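Local atomic coordinates of possible galactose mutarotase (Streptomyces platensis subsp. rosaceus, PDB entry 4RNL), a protein that is of unproven function but probably interconverts the alpha and beta anomers of galactose or a related aldose. Residues 43-48 with 179-184; 79-84 with 154-159. One frame throughout, in Å; residues are numbered along the deposited sequence.

Interaction 1: 43-48 with 179-184; sequences GIVQTV and LTNHTY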
loop_
_atom_site.group_PDB
_atom_site.type_symbol
_atom_site.label_atom_id
_atom_site.label_comp_id
_atom_site.label_asym_id
_atom_site.label_seq_id
_atom_site.Cartn_x
_atom_site.Cartn_y
_atom_site.Cartn_z
ATOM N N GLY A 43 2.023 -10.737 0.505
ATOM C CA GLY A 43 0.867 -10.294 -0.262
ATOM C C GLY A 43 1.260 -9.350 -1.380
ATOM O O GLY A 43 0.487 -8.484 -1.791
ATOM N N ILE A 44 2.477 -9.528 -1.876
ATOM C CA ILE A 44 3.085 -8.548 -2.770
ATOM C C ILE A 44 2.392 -8.492 -4.131
ATOM O O ILE A 44 2.196 -9.509 -4.787
ATOM C CB ILE A 44 4.591 -8.847 -2.954
ATOM C CG1 ILE A 44 5.367 -8.394 -1.710
ATOM C CG2 ILE A 44 5.147 -8.114 -4.171
ATOM C CD1 ILE A 44 6.718 -9.105 -1.553
ATOM N N VAL A 45 2.006 -7.294 -4.547
ATOM C CA VAL A 45 1.550 -7.096 -5.911
ATOM C C VAL A 45 2.810 -6.953 -6.760
ATOM O O VAL A 45 3.469 -5.902 -6.762
ATOM C CB VAL A 45 0.655 -5.839 -6.027
ATOM C CG1 VAL A 45 0.247 -5.603 -7.479
ATOM C CG2 VAL A 45 -0.585 -5.992 -5.145
ATOM N N GLN A 46 3.156 -8.022 -7.467
ATOM C CA GLN A 46 4.419 -8.076 -8.199
ATOM C C GLN A 46 4.359 -7.278 -9.491
ATOM O O GLN A 46 5.311 -6.571 -9.840
ATOM C CB GLN A 46 4.798 -9.521 -8.525
ATOM C CG GLN A 46 6.229 -9.640 -9.013
ATOM C CD GLN A 46 6.329 -10.455 -10.271
ATOM O OE1 GLN A 46 5.362 -11.100 -10.681
ATOM N NE2 GLN A 46 7.495 -10.428 -10.903
ATOM N N THR A 47 3.250 -7.400 -10.212
ATOM C CA THR A 47 3.079 -6.633 -11.445
ATOM C C THR A 47 1.633 -6.176 -11.655
ATOM O O THR A 47 0.681 -6.826 -11.216
ATOM C CB THR A 47 3.536 -7.415 -12.701
ATOM O OG1 THR A 47 2.938 -8.715 -12.700
ATOM C CG2 THR A 47 5.058 -7.558 -12.771
ATOM N N VAL A 48 1.498 -5.041 -12.333
ATOM C CA VAL A 48 0.218 -4.489 -12.750
ATOM C C VAL A 48 0.398 -4.028 -14.195
ATOM O O VAL A 48 1.268 -3.200 -14.483
ATOM C CB VAL A 48 -0.185 -3.273 -11.882
ATOM C CG1 VAL A 48 -1.427 -2.612 -12.444
ATOM C CG2 VAL A 48 -0.425 -3.694 -10.429
ATOM N N LEU A 179 -3.925 -1.661 7.999
ATOM C CA LEU A 179 -3.356 -2.395 6.865
ATOM C C LEU A 179 -3.430 -1.585 5.581
ATOM O O LEU A 179 -4.409 -0.889 5.339
ATOM C CB LEU A 179 -4.097 -3.712 6.666
ATOM C CG LEU A 179 -4.267 -4.553 7.928
ATOM C CD1 LEU A 179 -5.050 -5.818 7.640
ATOM C CD2 LEU A 179 -2.909 -4.897 8.496
ATOM N N THR A 180 -2.403 -1.680 4.745
ATOM C CA THR A 180 -2.426 -0.960 3.474
ATOM C C THR A 180 -1.679 -1.774 2.446
ATOM O O THR A 180 -1.065 -2.788 2.777
ATOM C CB THR A 180 -1.766 0.435 3.571
ATOM O OG1 THR A 180 -2.057 1.188 2.380
ATOM C CG2 THR A 180 -0.252 0.321 3.723
ATOM N N ASN A 181 -1.742 -1.335 1.198
ATOM C CA ASN A 181 -0.888 -1.922 0.175
ATOM C C ASN A 181 0.082 -0.861 -0.314
ATOM O O ASN A 181 -0.313 0.273 -0.604
ATOM C CB ASN A 181 -1.693 -2.493 -0.989
ATOM C CG ASN A 181 -0.797 -3.190 -1.996
ATOM O OD1 ASN A 181 -0.226 -2.550 -2.876
ATOM N ND2 ASN A 181 -0.610 -4.494 -1.820
ATOM N N HIS A 182 1.353 -1.233 -0.390
ATOM C CA HIS A 182 2.432 -0.284 -0.638
ATOM C C HIS A 182 2.890 -0.330 -2.102
ATOM O O HIS A 182 4.069 -0.156 -2.396
ATOM C CB HIS A 182 3.590 -0.629 0.296
ATOM C CG HIS A 182 4.497 0.521 0.610
ATOM N ND1 HIS A 182 5.204 1.199 -0.358
ATOM C CD2 HIS A 182 4.844 1.085 1.793
ATOM C CE1 HIS A 182 5.934 2.143 0.209
ATOM N NE2 HIS A 182 5.738 2.093 1.516
ATOM N N THR A 183 1.960 -0.574 -3.021
ATOM C CA THR A 183 2.275 -0.529 -4.453
ATOM C C THR A 183 2.796 0.868 -4.844
ATOM O O THR A 183 2.235 1.885 -4.426
ATOM C CB THR A 183 1.022 -0.897 -5.296
ATOM O OG1 THR A 183 0.802 -2.321 -5.243
ATOM C CG2 THR A 183 1.190 -0.487 -6.751
ATOM N N TYR A 184 3.890 0.921 -5.603
ATOM C CA TYR A 184 4.309 2.160 -6.255
ATOM C C TYR A 184 3.995 2.010 -7.738
ATOM O O TYR A 184 4.269 0.950 -8.342
ATOM C CB TYR A 184 5.824 2.375 -6.206
ATOM C CG TYR A 184 6.556 2.400 -4.880
ATOM C CD1 TYR A 184 6.640 1.264 -4.079
ATOM C CD2 TYR A 184 7.252 3.538 -4.482
ATOM C CE1 TYR A 184 7.361 1.279 -2.893
ATOM C CE2 TYR A 184 7.976 3.561 -3.307
ATOM C CZ TYR A 184 8.029 2.429 -2.522
ATOM O OH TYR A 184 8.761 2.447 -1.356
HETATM O O HOH W 1 2.969 -3.250 -6.801
#
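Gly-43 and Val-45 face Asn-181 and Thr-183 where strand 45-51 of the five-stranded sheet begins beside the broken strand 180-185 of the seven-stranded sheet, in the aldose 1-epimerase fold. Gly-43 comes first, and its positive phi (54°) is a turn conformation that glycine adopts easily; its O lies 4.1 Å from Asn-181 ND2, too long to be a hydrogen bond. Val-45 makes most of the contact from its segment. Its CG2, set beside the backbone N, packs 3.6 Å from Asn-181 ND2, the two side chains crossing nearly at right angles. Its CB meets Thr-183 OG1 at 3.6 Å. A beta-branched residue suits this place, since both its methyls lie close to the polar pair. A water bridges the segments, donating one hydrogen to Val-45 O (2.7 Å) and another to Thr-183 OG1 (2.8 Å).

Asn-181 and Thr-183 are held by an Asx turn. Thr-183 OG1 donates to Asn-181 OD1 at 2.6 Å in the carbonyl plane, while Thr-183 N reaches the same OD1 at 3.0 Å from about 40° above that plane. The two bonds fix the rotation of the amide and leave ND2 aimed at Gly-79 O, which also takes the backbone N-H of Val-45. In this buried setting the Val-45 side chain packs apolar against polar, and the polar linkage between the segments runs through the water and the Gly-79 carbonyl.

Interaction 2: 79-84 with 154-159; sequences GALVGR and VTYTLS
Leu-81 meets Val-154 and Tyr-156 between two antiparallel sheets of the beta-sandwich characteristic of the galactose mutarotase family. Strand 81-82 pairs with strand 180-185 in the seven-stranded sheet, and Leu-81 also bonds through its backbone to Gly-42; strand 150-159 belongs to the nine-stranded sheet, so the contact is sheet-to-sheet packing inside the core.

The apolar part is a meeting of branch ends. Leu-81 is fully extended, with CG anti to the backbone N (chi1 -169°) and CD1 carried outward by a second torsion of 178°, and its CD1 reaches Val-154 CG2 at 3.7 Å, tip to tip. Leucine suits the site because its length bridges the separation of the two backbones, whose nearest CA atoms, those of Leu-81 and Val-154, are 8.6 Å apart. On strand 150-159, alternation turns Val-154 and Tyr-156 inward, while Thr-155 and Thr-157 between and beyond them are partly exposed. Ile-165 of the adjacent strand 162-171 touches both inward side chains.

The second kind of contact sets a hydroxyl against hydrocarbon. Tyr-156 comes in obliquely and touches Leu-81 with its hydroxyl oxygen alone among its side-chain atoms; this OH lies 3.8 Å from Leu-81 CB and equally 3.8 Å from Leu-81 CD1. A tyrosine is apt here: its ring fills the interior as an apolar body, yet it delivers a polar atom to backbone beyond. That atom, Tyr-156 OH, makes a weak hydrogen bond to Gly-43 O.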
loop_
_atom_site.group_PDB
_atom_site.type_symbol
_atom_site.label_atom_id
_atom_site.label_comp_id
_atom_site.label_asym_id
_atom_site.label_seq_id
_atom_site.Cartn_x
_atom_site.Cartn_y
_atom_site.Cartn_z
ATOM N N GLY A 79 5.177 -3.264 -3.671
ATOM C CA GLY A 79 3.935 -4.015 -3.818
ATOM C C GLY A 79 3.288 -4.599 -2.572
ATOM O O GLY A 79 2.290 -5.329 -2.666
ATOM N N ALA A 80 3.807 -4.254 -1.398
ATOM C CA ALA A 80 3.578 -5.086 -0.222
ATOM C C ALA A 80 2.287 -4.838 0.545
ATOM O O ALA A 80 1.858 -3.696 0.725
ATOM C CB ALA A 80 4.766 -4.983 0.724
ATOM N N LEU A 81 1.686 -5.935 1.006
ATOM C CA LEU A 81 0.667 -5.891 2.052
ATOM C C LEU A 81 1.409 -5.509 3.333
ATOM O O LEU A 81 2.314 -6.226 3.769
ATOM C CB LEU A 81 0.042 -7.285 2.191
ATOM C CG LEU A 81 -1.219 -7.574 3.016
ATOM C CD1 LEU A 81 -1.587 -9.047 2.883
ATOM C CD2 LEU A 81 -1.054 -7.235 4.458
ATOM N N VAL A 82 1.044 -4.384 3.938
ATOM C CA VAL A 82 1.774 -3.894 5.099
ATOM C C VAL A 82 0.923 -4.013 6.358
ATOM O O VAL A 82 -0.256 -3.655 6.352
ATOM C CB VAL A 82 2.202 -2.430 4.907
ATOM C CG1 VAL A 82 2.813 -1.885 6.187
ATOM C CG2 VAL A 82 3.194 -2.329 3.759
ATOM N N GLY A 83 1.521 -4.523 7.434
ATOM C CA GLY A 83 0.827 -4.671 8.712
ATOM C C GLY A 83 1.824 -5.201 9.730
ATOM O O GLY A 83 2.946 -5.545 9.335
ATOM N N ARG A 84 1.448 -5.315 11.008
ATOM C CA ARG A 84 0.087 -5.087 11.503
ATOM C C ARG A 84 -0.289 -3.609 11.538
ATOM O O ARG A 84 -1.473 -3.255 11.551
ATOM C CB ARG A 84 -0.046 -5.681 12.921
ATOM C CG ARG A 84 -1.465 -5.705 13.476
ATOM C CD ARG A 84 -1.518 -6.229 14.910
ATOM N NE ARG A 84 -1.015 -7.603 15.041
ATOM C CZ ARG A 84 -1.401 -8.435 16.009
ATOM N NH1 ARG A 84 -2.305 -8.042 16.901
ATOM N NH2 ARG A 84 -0.903 -9.663 16.083
ATOM N N VAL A 154 -7.130 -10.892 3.296
ATOM C CA VAL A 154 -7.000 -9.819 2.323
ATOM C C VAL A 154 -7.359 -10.396 0.965
ATOM O O VAL A 154 -6.758 -11.373 0.516
ATOM C CB VAL A 154 -5.576 -9.245 2.304
ATOM C CG1 VAL A 154 -5.462 -8.161 1.241
ATOM C CG2 VAL A 154 -5.216 -8.675 3.674
ATOM N N THR A 155 -8.362 -9.806 0.323
ATOM C CA THR A 155 -8.903 -10.384 -0.892
ATOM C C THR A 155 -8.619 -9.461 -2.058
ATOM O O THR A 155 -8.998 -8.290 -2.040
ATOM C CB THR A 155 -10.417 -10.628 -0.759
ATOM O OG1 THR A 155 -10.667 -11.459 0.385
ATOM C CG2 THR A 155 -10.966 -11.324 -2.011
ATOM N N TYR A 156 -7.944 -9.998 -3.067
ATOM C CA TYR A 156 -7.560 -9.242 -4.253
ATOM C C TYR A 156 -8.433 -9.742 -5.402
ATOM O O TYR A 156 -8.357 -10.914 -5.767
ATOM C CB TYR A 156 -6.098 -9.521 -4.624
ATOM C CG TYR A 156 -5.030 -9.186 -3.587
ATOM C CD1 TYR A 156 -4.859 -9.979 -2.451
ATOM C CD2 TYR A 156 -4.156 -8.120 -3.780
ATOM C CE1 TYR A 156 -3.857 -9.697 -1.515
ATOM C CE2 TYR A 156 -3.152 -7.828 -2.847
ATOM C CZ TYR A 156 -3.019 -8.616 -1.721
ATOM O OH TYR A 156 -2.013 -8.333 -0.813
ATOM N N THR A 157 -9.273 -8.880 -5.968
ATOM C CA THR A 157 -10.081 -9.294 -7.123
ATOM C C THR A 157 -9.978 -8.303 -8.269
ATOM O O THR A 157 -9.658 -7.131 -8.075
ATOM C CB THR A 157 -11.555 -9.481 -6.766
ATOM O OG1 THR A 157 -12.040 -8.295 -6.124
ATOM C CG2 THR A 157 -11.726 -10.668 -5.820
ATOM N N LEU A 158 -10.258 -8.790 -9.469
ATOM C CA LEU A 158 -10.105 -7.982 -10.662
ATOM C C LEU A 158 -11.413 -8.001 -11.417
ATOM O O LEU A 158 -12.016 -9.058 -11.598
ATOM C CB LEU A 158 -8.983 -8.555 -11.539
ATOM C CG LEU A 158 -8.692 -7.884 -12.880
ATOM C CD1 LEU A 158 -8.283 -6.419 -12.684
ATOM C CD2 LEU A 158 -7.601 -8.653 -13.628
ATOM N N SER A 159 -11.862 -6.830 -11.837
ATOM C CA SER A 159 -13.032 -6.731 -12.701
ATOM C C SER A 159 -12.734 -5.699 -13.769
ATOM O O SER A 159 -12.578 -4.517 -13.451
ATOM C CB SER A 159 -14.258 -6.301 -11.894
ATOM O OG SER A 159 -15.404 -6.227 -12.727
#

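In the fold
From the N terminus the chain first passes 43-48, which leads into strand 45-51 of the five-stranded sheet, then 79-84, beside strand 180-185 in the seven-stranded sheet. It next crosses 69 residues to 154-159 of the nine-stranded sheet, where interaction 2 closes its loop. Only after that does it reach 179-184, where interaction 1 closes a longer loop that encloses that of interaction 2, the contact centres lying about 6 Å apart. Strands 81-82 and 180-185 are neighbours, so both contacts share one sheet: interaction 1 joins it to the five-stranded sheet and interaction 2 to the nine-stranded sheet. Together they tie all three sheets at one buried place, close to the centre of the chain.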